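Local coordinates for nucleoprotein (Rift valley fever virus, PDB 3OV9) that encapsidates the viral genomic RNA as a ring-forming nucleoprotein, protecting it from nucleases and presenting it as template for transcription and replication, at residues V204-N207 and K213-E216; R106-L111 and H146-G151. One frame throughout, in Å; residues are numbered along the deposited sequence. Where two conformers were deposited one is given.

Contact 1: V204-N207 and K213-E216. With NA (sodium ion), chain E.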
# COMPACT_ATOMS: atom_id res chain seq x y z
N VAL A 204 -4.01 13.69 -36.65
CA VAL A 204 -4.92 13.42 -37.77
C VAL A 204 -5.60 14.70 -38.24
O VAL A 204 -5.78 14.91 -39.44
CB VAL A 204 -5.98 12.34 -37.40
CG1 VAL A 204 -7.07 12.25 -38.47
CG2 VAL A 204 -5.31 10.98 -37.21
N ASN A 205 -5.95 15.56 -37.29
CA ASN A 205 -6.73 16.77 -37.57
C ASN A 205 -5.93 18.08 -37.58
O ASN A 205 -6.51 19.16 -37.71
CB ASN A 205 -7.90 16.88 -36.58
CG ASN A 205 -8.92 15.77 -36.76
OD1 ASN A 205 -9.43 15.55 -37.87
ND2 ASN A 205 -9.24 15.07 -35.68
N SER A 206 -4.61 18.00 -37.46
CA SER A 206 -3.77 19.20 -37.39
C SER A 206 -3.70 19.94 -38.73
O SER A 206 -3.99 19.37 -39.78
CB SER A 206 -2.36 18.85 -36.91
OG SER A 206 -1.55 18.41 -37.98
N ASN A 207 -3.29 21.20 -38.67
CA ASN A 207 -3.19 22.03 -39.87
C ASN A 207 -1.85 21.87 -40.60
O ASN A 207 -1.53 22.68 -41.48
CB ASN A 207 -3.46 23.51 -39.53
CG ASN A 207 -2.39 24.13 -38.64
OD1 ASN A 207 -1.38 23.50 -38.33
ND2 ASN A 207 -2.62 25.37 -38.24
N LYS A 213 -2.05 16.47 -49.74
CA LYS A 213 -0.69 15.93 -49.64
C LYS A 213 -0.64 14.72 -48.71
O LYS A 213 0.12 13.77 -48.97
CB LYS A 213 0.30 17.00 -49.17
CG LYS A 213 0.69 18.04 -50.22
CD LYS A 213 1.74 19.02 -49.69
CE LYS A 213 1.16 20.05 -48.71
NZ LYS A 213 2.18 21.04 -48.26
N ARG A 214 -1.44 14.74 -47.65
CA ARG A 214 -1.56 13.58 -46.75
C ARG A 214 -2.08 12.36 -47.51
O ARG A 214 -1.49 11.28 -47.41
CB ARG A 214 -2.47 13.90 -45.56
CG ARG A 214 -1.81 14.72 -44.46
CD ARG A 214 -2.86 15.25 -43.50
NE ARG A 214 -2.29 16.07 -42.44
CZ ARG A 214 -2.37 15.79 -41.14
NH1 ARG A 214 -2.99 14.69 -40.72
NH2 ARG A 214 -1.81 16.61 -40.26
N ARG A 215 -3.16 12.53 -48.27
CA ARG A 215 -3.70 11.42 -49.06
C ARG A 215 -2.70 10.93 -50.11
O ARG A 215 -2.65 9.73 -50.40
CB ARG A 215 -5.04 11.77 -49.71
CG ARG A 215 -5.86 10.53 -50.06
CD ARG A 215 -7.16 10.86 -50.77
NE ARG A 215 -8.10 11.55 -49.90
CZ ARG A 215 -9.40 11.70 -50.16
NH1 ARG A 215 -9.92 11.20 -51.27
NH2 ARG A 215 -10.17 12.34 -49.30
N GLU A 216 -1.91 11.85 -50.66
CA GLU A 216 -0.87 11.51 -51.62
C GLU A 216 0.18 10.58 -51.00
O GLU A 216 0.65 9.65 -51.65
CB GLU A 216 -0.20 12.76 -52.19
CG GLU A 216 -0.94 13.38 -53.36
CD GLU A 216 -0.05 14.30 -54.18
OE1 GLU A 216 1.10 14.55 -53.76
OE2 GLU A 216 -0.51 14.78 -55.24
NA NA E . -4.05 19.70 -42.73
O HOH W 1 -4.71 22.02 -43.44
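Arg214 leaves helix 211-220 with CG anti to its carbonyl carbon (chi1 -78°); the chain, extended from CG to NE, spans the distance to the turn after helix 189-204 and sets the guanidinium there. Ser206 has OG folded between its own N and carbonyl carbon (chi1 84°), which brings the hydroxyl to the edge of the guanidinium, near its plane, with OG 2.9 Å from Arg214 NH2. From an oblique direction Val204 O approaches Arg214 NH1 to 3.1 Å, at an angle too poor for a hydrogen bond. Clear hydrogen bonds come from carbonyls: Val153 O and Ala203 O at NH1, Phe208 O at NH2 and Ile209 O at NE. Ser206 OG in turn has weak bonds with Phe208 N and Ala203 O, and its side chain lies about 3 Å from a bound nitrite, whose pocket it helps form. The Ser206 carbonyl faces a sodium ion: the metal is 3.0 Å from Ser206 O and 2.5 Å from water 1. Ile209 O both binds the sodium and accepts the hydrogen bond of Arg214 NE, which lies 4.0 Å from the metal. With main-chain oxygens from the end of helix 189-204 and from neighbouring loops turned to it, the site would be expected to stabilise positive charge, consistent with a charged, buried guanidinium whose N-H groups are met by carbonyl oxygens.

Contact 2: R106-L111 and H146-G151; sequences RVAAAL and HPSFAG
Ala108 and Ala109, on one turn of helix 104-110, pack against Ser148 in the 3-10 segment that starts at Pro147, a contact between a helix and a 3-10 segment of a loop, within the orthogonal bundle of this nucleoprotein. Small side chains let the backbones come close, with Ala109 CA only 4.4 Å from Ser148 CA. On the tight side Ser148 CB lies against Ala108 O and Ala109 CA, while Ser148 OG reaches 3.6 Å from Ala108 CB. The Ala108 methyl also meets the His146 ring obliquely, at 4.1 Å from CE1. His146 CG stands anti to its backbone N (chi1 -161°), and the ring turns ND1 back to Ser148, where it takes the Ser148 N-H from 30° out of the ring plane and pairs at 2.8 Å with Ser148 OG; Pro147 CD sits over the rim of one ring face. Toward Gly151 the fit is looser and a water replaces direct contact. On the helix, Arg106 and Ala109 touch Phe33, which by similarity binds RNA, as does Arg106. Water 2 links the two backbones, donating to both Ala109 O and Ser148 O, each 2.9 Å away.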
# COMPACT_ATOMS: atom_id res chain seq x y z
N ARG A 106 9.52 14.26 -31.40
CA ARG A 106 8.99 15.42 -32.12
C ARG A 106 9.60 15.56 -33.52
O ARG A 106 8.92 15.95 -34.46
CB ARG A 106 9.16 16.70 -31.31
CG ARG A 106 8.18 16.80 -30.16
CD ARG A 106 8.42 18.01 -29.28
NE ARG A 106 7.50 18.03 -28.15
CZ ARG A 106 7.43 19.00 -27.24
NH1 ARG A 106 8.24 20.06 -27.32
NH2 ARG A 106 6.55 18.91 -26.25
N VAL A 107 10.89 15.24 -33.64
CA VAL A 107 11.55 15.24 -34.94
C VAL A 107 10.89 14.21 -35.87
O VAL A 107 10.55 14.53 -37.01
CB VAL A 107 13.08 14.99 -34.82
CG1 VAL A 107 13.72 14.88 -36.21
CG2 VAL A 107 13.74 16.13 -34.03
N ALA A 108 10.69 12.99 -35.37
CA ALA A 108 10.03 11.93 -36.13
C ALA A 108 8.60 12.32 -36.54
O ALA A 108 8.17 12.04 -37.66
CB ALA A 108 10.01 10.63 -35.33
N ALA A 109 7.89 12.99 -35.63
CA ALA A 109 6.50 13.37 -35.87
C ALA A 109 6.37 14.51 -36.88
O ALA A 109 5.49 14.48 -37.76
CB ALA A 109 5.82 13.74 -34.57
N ALA A 110 7.25 15.50 -36.77
CA ALA A 110 7.22 16.65 -37.66
C ALA A 110 7.63 16.27 -39.07
O ALA A 110 7.23 16.92 -40.03
CB ALA A 110 8.10 17.76 -37.14
N LEU A 111 8.43 15.20 -39.19
CA LEU A 111 8.93 14.71 -40.47
C LEU A 111 8.40 13.30 -40.82
O LEU A 111 9.12 12.46 -41.36
CB LEU A 111 10.47 14.79 -40.50
CG LEU A 111 11.08 16.18 -40.27
CD1 LEU A 111 12.55 16.09 -39.86
CD2 LEU A 111 10.91 17.08 -41.49
N HIS A 146 4.47 3.60 -36.25
CA HIS A 146 4.94 4.63 -35.32
C HIS A 146 3.81 5.63 -35.10
O HIS A 146 3.01 5.85 -36.01
CB HIS A 146 6.20 5.33 -35.84
CG HIS A 146 6.97 6.04 -34.78
ND1 HIS A 146 6.87 7.40 -34.57
CD2 HIS A 146 7.82 5.58 -33.83
CE1 HIS A 146 7.65 7.75 -33.56
NE2 HIS A 146 8.23 6.66 -33.09
N PRO A 147 3.72 6.24 -33.90
CA PRO A 147 2.68 7.25 -33.68
C PRO A 147 2.74 8.41 -34.68
O PRO A 147 1.71 9.05 -34.95
CB PRO A 147 2.95 7.74 -32.26
CG PRO A 147 3.55 6.55 -31.58
CD PRO A 147 4.40 5.89 -32.63
N SER A 148 3.93 8.66 -35.25
CA SER A 148 4.14 9.66 -36.29
C SER A 148 3.17 9.51 -37.47
O SER A 148 2.83 10.50 -38.12
CB SER A 148 5.58 9.60 -36.83
OG SER A 148 6.52 9.86 -35.80
N PHE A 149 2.74 8.28 -37.74
CA PHE A 149 1.86 7.98 -38.88
C PHE A 149 0.56 8.77 -38.87
O PHE A 149 -0.00 9.07 -39.93
CB PHE A 149 1.56 6.48 -38.97
CG PHE A 149 0.47 6.15 -39.96
CD1 PHE A 149 0.73 6.11 -41.32
CD2 PHE A 149 -0.83 5.91 -39.52
CE1 PHE A 149 -0.28 5.82 -42.23
CE2 PHE A 149 -1.85 5.62 -40.42
CZ PHE A 149 -1.57 5.58 -41.78
N ALA A 150 0.06 9.09 -37.67
CA ALA A 150 -1.18 9.85 -37.53
C ALA A 150 -1.18 11.15 -38.34
O ALA A 150 -2.22 11.56 -38.86
CB ALA A 150 -1.46 10.13 -36.07
N GLY A 151 -0.01 11.78 -38.47
CA GLY A 151 0.14 13.02 -39.24
C GLY A 151 0.10 12.85 -40.75
O GLY A 151 0.21 13.83 -41.49
O HOH W 2 2.92 13.30 -37.20

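In the fold
Contact 2 has its centre about 4 Å from the centre of the chain, contact 1 about 12 Å from it; contact 2 closes before contact 1 opens, and their centres are 12 Å apart. Contact 2 joins helix 104-110 to the loop region ahead of helix 159-180; contact 1 is local, tying the turn after helix 189-204 to helix 211-220. They meet directly at 150-151, where Arg214 CZ packs 3.3 Å from Gly151 O and Val204 CG2 reaches Ala150 O. The 3-10 segment thus touches helix 104-110 on the one hand and Val204 and Arg214 on the other. Ser206 and Ala109 also both lie near Phe33, a probable RNA-binding residue. Lys213 and Leu111 pack on Gln5 and Arg8 of the second subunit, within the N-terminal region essential for oligomerization.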